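Local structure of D-methionine transport system permease protein metI (Escherichia coli, 3TUI) at residues V36-T41 with M107-L112; R11-T16 with G170-I175; A18-S23 with I152-L157. The protein forms the membrane-spanning permease subunit of an ABC transporter for D- and L-methionine and probably carries the substrate across the inner membrane. All coordinates share one frame; numbering follows the deposited sequence.

Contact 1: residues V36-T41 with M107-L112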
loop_
_atom_site.group_PDB
_atom_site.type_symbol
_atom_site.label_atom_id
_atom_site.label_comp_id
_atom_site.label_asym_id
_atom_site.label_seq_id
_atom_site.Cartn_x
_atom_site.Cartn_y
_atom_site.Cartn_z
ATOM N N VAL A 36 20.488 -17.219 1.051
ATOM C CA VAL A 36 20.758 -16.238 2.094
ATOM C C VAL A 36 21.858 -15.273 1.699
ATOM O O VAL A 36 21.733 -14.060 1.867
ATOM C CB VAL A 36 21.141 -16.918 3.420
ATOM C CG1 VAL A 36 21.781 -15.913 4.351
ATOM C CG2 VAL A 36 19.926 -17.556 4.061
ATOM N N LEU A 37 22.938 -15.819 1.164
ATOM C CA LEU A 37 24.098 -14.995 0.898
ATOM C C LEU A 37 23.935 -14.282 -0.453
ATOM O O LEU A 37 24.728 -13.408 -0.791
ATOM C CB LEU A 37 25.397 -15.818 1.003
ATOM C CG LEU A 37 25.704 -16.455 2.384
ATOM C CD1 LEU A 37 26.840 -17.484 2.300
ATOM C CD2 LEU A 37 26.034 -15.444 3.483
ATOM N N LEU A 38 22.897 -14.661 -1.207
ATOM C CA LEU A 38 22.425 -13.896 -2.373
ATOM C C LEU A 38 21.534 -12.707 -2.003
ATOM O O LEU A 38 21.451 -11.733 -2.749
ATOM C CB LEU A 38 21.655 -14.789 -3.351
ATOM C CG LEU A 38 22.264 -15.467 -4.582
ATOM C CD1 LEU A 38 21.244 -16.447 -5.164
ATOM C CD2 LEU A 38 22.657 -14.433 -5.627
ATOM N N TYR A 39 20.829 -12.831 -0.876
ATOM C CA TYR A 39 19.914 -11.801 -0.386
ATOM C C TYR A 39 20.721 -10.662 0.185
ATOM O O TYR A 39 20.559 -9.515 -0.230
ATOM C CB TYR A 39 18.956 -12.379 0.672
ATOM C CG TYR A 39 17.952 -11.383 1.255
ATOM C CD1 TYR A 39 16.918 -10.881 0.469
ATOM C CD2 TYR A 39 17.985 -11.010 2.607
ATOM C CE1 TYR A 39 15.979 -9.993 0.980
ATOM C CE2 TYR A 39 17.036 -10.113 3.141
ATOM C CZ TYR A 39 16.035 -9.610 2.312
ATOM O OH TYR A 39 15.078 -8.723 2.788
ATOM N N VAL A 40 21.630 -11.000 1.099
ATOM C CA VAL A 40 22.448 -9.992 1.775
ATOM C C VAL A 40 23.229 -9.114 0.793
ATOM O O VAL A 40 23.260 -7.898 0.946
ATOM C CB VAL A 40 23.425 -10.586 2.836
ATOM C CG1 VAL A 40 22.705 -11.564 3.748
ATOM C CG2 VAL A 40 24.624 -11.245 2.175
ATOM N N THR A 41 23.844 -9.720 -0.216
ATOM C CA THR A 41 24.816 -9.003 -1.040
ATOM C C THR A 41 24.226 -7.931 -1.953
ATOM O O THR A 41 24.966 -7.110 -2.509
ATOM C CB THR A 41 25.674 -9.960 -1.864
ATOM O OG1 THR A 41 24.822 -10.825 -2.622
ATOM C CG2 THR A 41 26.579 -10.776 -0.951
ATOM N N MET A 107 14.926 -19.346 -5.082
ATOM C CA MET A 107 13.687 -19.263 -4.309
ATOM C C MET A 107 13.879 -18.695 -2.937
ATOM O O MET A 107 13.129 -17.811 -2.517
ATOM C CB MET A 107 12.969 -20.594 -4.204
ATOM C CG MET A 107 12.288 -20.992 -5.474
ATOM S SD MET A 107 11.578 -22.608 -5.203
ATOM C CE MET A 107 10.863 -22.883 -6.832
ATOM N N VAL A 108 14.896 -19.189 -2.246
ATOM C CA VAL A 108 15.165 -18.726 -0.888
ATOM C C VAL A 108 15.319 -17.197 -0.815
ATOM O O VAL A 108 14.686 -16.540 0.011
ATOM C CB VAL A 108 16.399 -19.420 -0.310
ATOM C CG1 VAL A 108 16.689 -18.859 1.075
ATOM C CG2 VAL A 108 16.171 -20.943 -0.239
ATOM N N GLU A 109 16.135 -16.642 -1.706
ATOM C CA GLU A 109 16.309 -15.192 -1.787
ATOM C C GLU A 109 15.007 -14.481 -2.149
ATOM O O GLU A 109 14.677 -13.435 -1.597
ATOM C CB GLU A 109 17.389 -14.832 -2.804
ATOM C CG GLU A 109 17.759 -13.349 -2.862
ATOM C CD GLU A 109 18.056 -12.885 -4.272
ATOM O OE1 GLU A 109 17.363 -13.355 -5.198
ATOM O OE2 GLU A 109 19.012 -12.094 -4.460
ATOM N N ASN A 110 14.270 -15.032 -3.094
ATOM C CA ASN A 110 12.997 -14.438 -3.399
ATOM C C ASN A 110 12.069 -14.498 -2.186
ATOM O O ASN A 110 11.292 -13.578 -1.947
ATOM C CB ASN A 110 12.363 -15.124 -4.611
ATOM C CG ASN A 110 12.980 -14.673 -5.932
ATOM O OD1 ASN A 110 13.633 -13.617 -5.994
ATOM N ND2 ASN A 110 12.781 -15.474 -6.993
ATOM N N ALA A 111 12.141 -15.577 -1.416
ATOM C CA ALA A 111 11.360 -15.639 -0.186
ATOM C C ALA A 111 11.865 -14.590 0.810
ATOM O O ALA A 111 11.062 -13.819 1.370
ATOM C CB ALA A 111 11.383 -17.051 0.432
ATOM N N LEU A 112 13.180 -14.535 1.026
ATOM C CA LEU A 112 13.686 -13.527 1.932
ATOM C C LEU A 112 13.210 -12.139 1.475
ATOM O O LEU A 112 12.824 -11.323 2.316
ATOM C CB LEU A 112 15.210 -13.571 2.075
ATOM C CG LEU A 112 15.750 -14.737 2.916
ATOM C CD1 LEU A 112 17.282 -14.829 2.844
ATOM C CD2 LEU A 112 15.279 -14.626 4.353
#
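The ring of Tyr39 has the CB of Leu112 over the centre of one face, 3.5 Å above the plane. The line from that CB to the ring centroid is only 12° off the ring normal, so this is a CH-pi contact made by the root of the leucine rather than by its methyls. Beyond it the leucine runs slantwise to the tyrosine: Leu112 CD1 turns back to Tyr39 CB, 3.7 Å away, and also meets Val36 CG2 at 4.0 Å. With CG anti to the backbone N (chi1 180°), the tyrosine lies alongside the last turn of helix 89-112. Leu138 of helix 130-163 touches both Tyr39 and Leu112.

The other flat group, the Glu109 carboxylate, passes the Tyr39 backbone and ends beside the Leu38 carbonyl. Its CG, likewise anti to the backbone N, rests against Tyr39 CA at 3.6 Å, and a bend at chi2 turns the acid end to Leu38, where OE2 lies 3.0 Å from the carbonyl O. Both of those oxygens are acceptors, so the approach is not a hydrogen bond. OE2 has its partner in the hydroxyl of Tyr53 on helix 50-64, with a long, weak ion pair to Arg42 besides.

The axes of the short helical segments come within 8.1 Å and cross at -48°, joining the predicted cytoplasmic ends of helices 3-40 and 89-112. Apolar and CH-pi contacts hold the Tyr39 side, while the acid is fixed from outside the pair. Burial could raise the affinity of Glu109 for a proton, whereas the Tyr53 hydroxyl and, weakly, Arg42 would favour the ionised form.

Contact 2: residues R11-T16 with G170-I175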
loop_
_atom_site.group_PDB
_atom_site.type_symbol
_atom_site.label_atom_id
_atom_site.label_comp_id
_atom_site.label_asym_id
_atom_site.label_seq_id
_atom_site.Cartn_x
_atom_site.Cartn_y
_atom_site.Cartn_z
ATOM N N ARG A 11 10.004 -51.272 -5.196
ATOM C CA ARG A 11 11.341 -50.705 -5.133
ATOM C C ARG A 11 11.303 -49.272 -5.665
ATOM O O ARG A 11 11.720 -48.344 -4.974
ATOM C CB ARG A 11 12.382 -51.556 -5.881
ATOM C CG ARG A 11 12.930 -52.692 -5.029
ATOM C CD ARG A 11 13.959 -52.202 -4.000
ATOM N NE ARG A 11 14.458 -53.311 -3.188
ATOM C CZ ARG A 11 13.916 -53.701 -2.035
ATOM N NH1 ARG A 11 12.878 -53.044 -1.523
ATOM N NH2 ARG A 11 14.433 -54.731 -1.373
ATOM N N GLY A 12 10.766 -49.092 -6.868
ATOM C CA GLY A 12 10.777 -47.792 -7.526
ATOM C C GLY A 12 10.096 -46.674 -6.749
ATOM O O GLY A 12 10.636 -45.573 -6.582
ATOM N N VAL A 13 8.882 -46.962 -6.291
ATOM C CA VAL A 13 8.178 -46.077 -5.377
ATOM C C VAL A 13 9.146 -45.679 -4.268
ATOM O O VAL A 13 9.211 -44.527 -3.867
ATOM C CB VAL A 13 6.907 -46.757 -4.791
ATOM C CG1 VAL A 13 6.686 -46.330 -3.347
ATOM C CG2 VAL A 13 5.670 -46.479 -5.658
ATOM N N TRP A 14 9.915 -46.637 -3.780
ATOM C CA TRP A 14 10.915 -46.329 -2.776
ATOM C C TRP A 14 12.103 -45.604 -3.390
ATOM O O TRP A 14 12.507 -44.546 -2.921
ATOM C CB TRP A 14 11.337 -47.607 -2.054
ATOM C CG TRP A 14 12.403 -47.421 -1.012
ATOM C CD1 TRP A 14 13.702 -47.862 -1.070
ATOM C CD2 TRP A 14 12.270 -46.713 0.231
ATOM N NE1 TRP A 14 14.375 -47.494 0.077
ATOM C CE2 TRP A 14 13.522 -46.782 0.895
ATOM C CE3 TRP A 14 11.209 -46.028 0.860
ATOM C CZ2 TRP A 14 13.747 -46.189 2.161
ATOM C CZ3 TRP A 14 11.427 -45.440 2.118
ATOM C CH2 TRP A 14 12.688 -45.526 2.751
ATOM N N GLU A 15 12.650 -46.174 -4.456
ATOM C CA GLU A 15 13.830 -45.604 -5.104
ATOM C C GLU A 15 13.513 -44.184 -5.610
ATOM O O GLU A 15 14.407 -43.349 -5.793
ATOM C CB GLU A 15 14.312 -46.530 -6.233
ATOM C CG GLU A 15 14.877 -47.882 -5.730
ATOM C CD GLU A 15 15.594 -48.706 -6.813
ATOM O OE1 GLU A 15 16.643 -48.253 -7.331
ATOM O OE2 GLU A 15 15.101 -49.807 -7.145
ATOM N N THR A 16 12.228 -43.913 -5.821
ATOM C CA THR A 16 11.776 -42.559 -6.155
ATOM C C THR A 16 11.736 -41.609 -4.935
ATOM O O THR A 16 12.260 -40.487 -4.976
ATOM C CB THR A 16 10.379 -42.580 -6.881
ATOM O OG1 THR A 16 10.462 -43.340 -8.099
ATOM C CG2 THR A 16 9.944 -41.170 -7.223
ATOM N N GLY A 170 17.402 -45.676 -11.884
ATOM C CA GLY A 170 16.431 -46.588 -11.330
ATOM C C GLY A 170 15.227 -45.780 -10.933
ATOM O O GLY A 170 14.993 -44.704 -11.476
ATOM N N GLY A 171 14.461 -46.284 -9.976
ATOM C CA GLY A 171 13.223 -45.634 -9.589
ATOM C C GLY A 171 12.096 -45.814 -10.596
ATOM O O GLY A 171 12.247 -46.399 -11.679
ATOM N N LEU A 172 10.948 -45.276 -10.231
ATOM C CA LEU A 172 9.747 -45.464 -11.002
ATOM C C LEU A 172 9.961 -44.942 -12.423
ATOM O O LEU A 172 9.187 -45.267 -13.350
ATOM C CB LEU A 172 8.581 -44.759 -10.313
ATOM C CG LEU A 172 8.116 -45.413 -9.005
ATOM C CD1 LEU A 172 7.150 -44.511 -8.250
ATOM C CD2 LEU A 172 7.534 -46.806 -9.231
ATOM N N GLY A 173 11.011 -44.133 -12.586
ATOM C CA GLY A 173 11.308 -43.532 -13.871
ATOM C C GLY A 173 11.908 -44.566 -14.797
ATOM O O GLY A 173 11.627 -44.613 -16.002
ATOM N N GLN A 174 12.758 -45.404 -14.217
ATOM C CA GLN A 174 13.371 -46.488 -14.955
ATOM C C GLN A 174 12.232 -47.411 -15.401
ATOM O O GLN A 174 12.066 -47.694 -16.593
ATOM C CB GLN A 174 14.414 -47.200 -14.074
ATOM C CG GLN A 174 15.515 -47.933 -14.850
ATOM C CD GLN A 174 16.325 -48.914 -14.003
ATOM O OE1 GLN A 174 15.973 -49.227 -12.860
ATOM N NE2 GLN A 174 17.433 -49.384 -14.560
ATOM N N ILE A 175 11.416 -47.833 -14.444
ATOM C CA ILE A 175 10.311 -48.702 -14.773
ATOM C C ILE A 175 9.405 -48.204 -15.874
ATOM O O ILE A 175 8.780 -49.001 -16.566
ATOM C CB ILE A 175 9.456 -49.023 -13.558
ATOM C CG1 ILE A 175 10.275 -49.831 -12.552
ATOM C CG2 ILE A 175 8.198 -49.787 -13.964
ATOM C CD1 ILE A 175 9.667 -49.829 -11.139
#
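Gly12 and Gly171 bring the two backbones together, their CA atoms 3.9 Å apart. With no side chain at Gly12, the place beside it is taken by Leu172 and by the tip of Ile175. Leu172 CG settles on the Gly12-Val13 peptide, 3.2 Å from Val13 N, and its CD1 runs on to meet Val13 CG2 at 3.6 Å, the two side chains lying side by side. Across the glycine pair, Glu15 CB packs on Gly171 CA at 3.6 Å.

The polar link is Thr16 OG1, which accepts the Leu172 N-H at 2.9 Å in a nearly straight bond (163°). Its own proton goes to Gly12 O, 2.7 Å away and reached from above the carbonyl plane, so the hydroxyl is held by two bonds, one given and one received. That carbonyl also receives Thr16 N. Further out, helix 186-211 backs the contact, through Leu195 on Val13, Leu199 on Thr16 and Val188 on Ile175.

Gly170 and Gly171 both have positive phi, where the chain arrives at helix 171-182. The whole is a glycine-mediated close helix crossing, with segment axes 7.5 Å apart, at the predicted periplasmic end of the permease.

Contact 3: residues A18-S23 with I152-L157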
loop_
_atom_site.group_PDB
_atom_site.type_symbol
_atom_site.label_atom_id
_atom_site.label_comp_id
_atom_site.label_asym_id
_atom_site.label_seq_id
_atom_site.Cartn_x
_atom_site.Cartn_y
_atom_site.Cartn_z
ATOM N N ALA A 18 13.258 -41.993 -2.304
ATOM C CA ALA A 18 14.658 -41.954 -1.915
ATOM C C ALA A 18 15.391 -40.787 -2.572
ATOM O O ALA A 18 15.815 -39.826 -1.905
ATOM C CB ALA A 18 15.313 -43.270 -2.292
ATOM N N MET A 19 15.529 -40.901 -3.891
ATOM C CA MET A 19 16.205 -39.918 -4.721
ATOM C C MET A 19 15.665 -38.517 -4.439
ATOM O O MET A 19 16.412 -37.601 -4.062
ATOM C CB MET A 19 15.985 -40.291 -6.192
ATOM C CG MET A 19 16.904 -41.392 -6.719
ATOM S SD MET A 19 16.718 -41.720 -8.489
ATOM C CE MET A 19 15.115 -42.543 -8.504
ATOM N N THR A 20 14.346 -38.385 -4.599
ATOM C CA THR A 20 13.650 -37.102 -4.541
ATOM C C THR A 20 13.908 -36.412 -3.208
ATOM O O THR A 20 14.409 -35.287 -3.188
ATOM C CB THR A 20 12.120 -37.285 -4.801
ATOM O OG1 THR A 20 11.918 -37.839 -6.109
ATOM C CG2 THR A 20 11.369 -35.961 -4.725
ATOM N N PHE A 21 13.598 -37.093 -2.101
ATOM C CA PHE A 21 13.782 -36.517 -0.758
ATOM C C PHE A 21 15.230 -36.272 -0.359
ATOM O O PHE A 21 15.538 -35.232 0.195
ATOM C CB PHE A 21 13.078 -37.357 0.294
ATOM C CG PHE A 21 11.634 -37.014 0.434
ATOM C CD1 PHE A 21 11.235 -35.942 1.247
ATOM C CD2 PHE A 21 10.665 -37.706 -0.291
ATOM C CE1 PHE A 21 9.872 -35.581 1.371
ATOM C CE2 PHE A 21 9.302 -37.362 -0.170
ATOM C CZ PHE A 21 8.907 -36.291 0.672
ATOM N N VAL A 22 16.109 -37.224 -0.639
ATOM C CA VAL A 22 17.539 -37.040 -0.403
ATOM C C VAL A 22 18.157 -35.891 -1.234
ATOM O O VAL A 22 18.826 -35.010 -0.689
ATOM C CB VAL A 22 18.310 -38.354 -0.674
ATOM C CG1 VAL A 22 19.817 -38.165 -0.462
ATOM C CG2 VAL A 22 17.767 -39.471 0.204
ATOM N N SER A 23 17.946 -35.914 -2.547
ATOM C CA SER A 23 18.397 -34.818 -3.385
ATOM C C SER A 23 17.893 -33.509 -2.818
ATOM O O SER A 23 18.628 -32.517 -2.775
ATOM C CB SER A 23 17.931 -34.971 -4.835
ATOM O OG SER A 23 18.871 -35.658 -5.640
ATOM N N ILE A 152 7.582 -27.030 -3.590
ATOM C CA ILE A 152 7.841 -26.898 -5.006
ATOM C C ILE A 152 9.169 -27.554 -5.471
ATOM O O ILE A 152 9.254 -28.011 -6.619
ATOM C CB ILE A 152 7.707 -25.435 -5.497
ATOM C CG1 ILE A 152 7.554 -25.409 -7.013
ATOM C CG2 ILE A 152 8.831 -24.576 -4.984
ATOM C CD1 ILE A 152 6.125 -25.763 -7.444
ATOM N N THR A 153 10.175 -27.663 -4.594
ATOM C CA THR A 153 11.445 -28.317 -4.963
ATOM C C THR A 153 11.356 -29.858 -5.098
ATOM O O THR A 153 11.766 -30.454 -6.119
ATOM C CB THR A 153 12.551 -27.945 -3.908
ATOM O OG1 THR A 153 12.933 -26.575 -4.089
ATOM C CG2 THR A 153 13.818 -28.824 -4.032
ATOM N N LEU A 154 10.832 -30.491 -4.044
ATOM C CA LEU A 154 10.584 -31.932 -4.028
ATOM C C LEU A 154 9.750 -32.401 -5.215
ATOM O O LEU A 154 10.090 -33.409 -5.859
ATOM C CB LEU A 154 9.887 -32.312 -2.733
ATOM C CG LEU A 154 10.780 -32.355 -1.496
ATOM C CD1 LEU A 154 9.951 -32.195 -0.267
ATOM C CD2 LEU A 154 11.568 -33.665 -1.467
ATOM N N ILE A 155 8.665 -31.681 -5.512
ATOM C CA ILE A 155 7.938 -31.991 -6.732
ATOM C C ILE A 155 8.868 -31.872 -7.919
ATOM O O ILE A 155 8.958 -32.808 -8.715
ATOM C CB ILE A 155 6.661 -31.137 -6.957
ATOM C CG1 ILE A 155 5.564 -31.584 -5.982
ATOM C CG2 ILE A 155 6.120 -31.349 -8.388
ATOM C CD1 ILE A 155 4.488 -30.515 -5.699
ATOM N N THR A 156 9.572 -30.752 -8.061
ATOM C CA THR A 156 10.468 -30.658 -9.209
ATOM C C THR A 156 11.372 -31.904 -9.219
ATOM O O THR A 156 11.519 -32.569 -10.263
ATOM C CB THR A 156 11.312 -29.360 -9.228
ATOM O OG1 THR A 156 10.528 -28.260 -9.701
ATOM C CG2 THR A 156 12.522 -29.512 -10.129
ATOM N N LEU A 157 11.962 -32.239 -8.066
ATOM C CA LEU A 157 12.840 -33.409 -8.044
ATOM C C LEU A 157 12.228 -34.741 -8.502
ATOM O O LEU A 157 12.959 -35.571 -9.059
ATOM C CB LEU A 157 13.551 -33.592 -6.704
ATOM C CG LEU A 157 14.713 -32.613 -6.718
ATOM C CD1 LEU A 157 15.536 -32.818 -5.484
ATOM C CD2 LEU A 157 15.557 -32.944 -7.931
#
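Thr20 is the first residue of 18-23 to meet 152-157, and its two branches have different tasks. CG2, anti to the backbone N, is directed across the interface, where it lies close to the carbonyl O of Leu154 and packs on Leu157 CB at 3.8 Å. The Thr20 and Leu157 side chains pass antiparallel to each other, and Leu157 CD1 lies 3.6 Å from the Thr20 carbonyl O. The hydroxyl branch, anti to the carbonyl carbon (chi1 -61°), folds back along its own helix and bonds to Thr16 O one turn earlier; it also bonds to the OG of Ser161, which in turn is bonded to Leu157 O. The polar end is thereby satisfied while the methyl does the packing.

Phe21 starts out facing away from 152-157, yet its ring swings back far enough for Leu154 to reach one face. Leu154 CD2 sits 3.6 Å above the ring plane, displaced from the ring centre and 21° off the normal through the centroid, a CH-pi contact between roughly perpendicular side chains. Here the interface meets the surface, where Phe21 may face lipid; Ile203 of helix 186-211 adjoins Leu154.

One turn beyond Thr20, Ser23 presents CB to Leu157 CD1 at 3.3 Å, so this methyl touches both Ser23 CB and the Thr20 carbonyl O. Leu96 of helix 89-112 also touches Ser23.

The segment axes run 8.7 Å apart at 141°, an inclined, roughly antiparallel pairing of two membrane helices, packed by threonine, serine and leucine side chains, with Phe21 at the margin, within the helical bundle of a binding-protein-dependent ABC permease.

Overall arrangement
All three contacts use helix 3-40. From its N-terminal part onward it meets helix 171-182 (contact 2), helix 130-163 (contact 3) and helix 89-112 (contact 1), so its partners come in reverse chain order and the contacts are nested, contact 1 innermost. Contacts 1 and 2 lie on opposite sides of the chain's centre, their centres 34 Å apart, whereas the centre of contact 3 is about 5 Å from it. Met107 touches Ile152 between contacts 1 and 3, and Met19 reaches Gly170 and Gly171 between contacts 3 and 2. One long helix thus ties the predicted periplasmic end of the permease through its middle to the predicted cytoplasmic end.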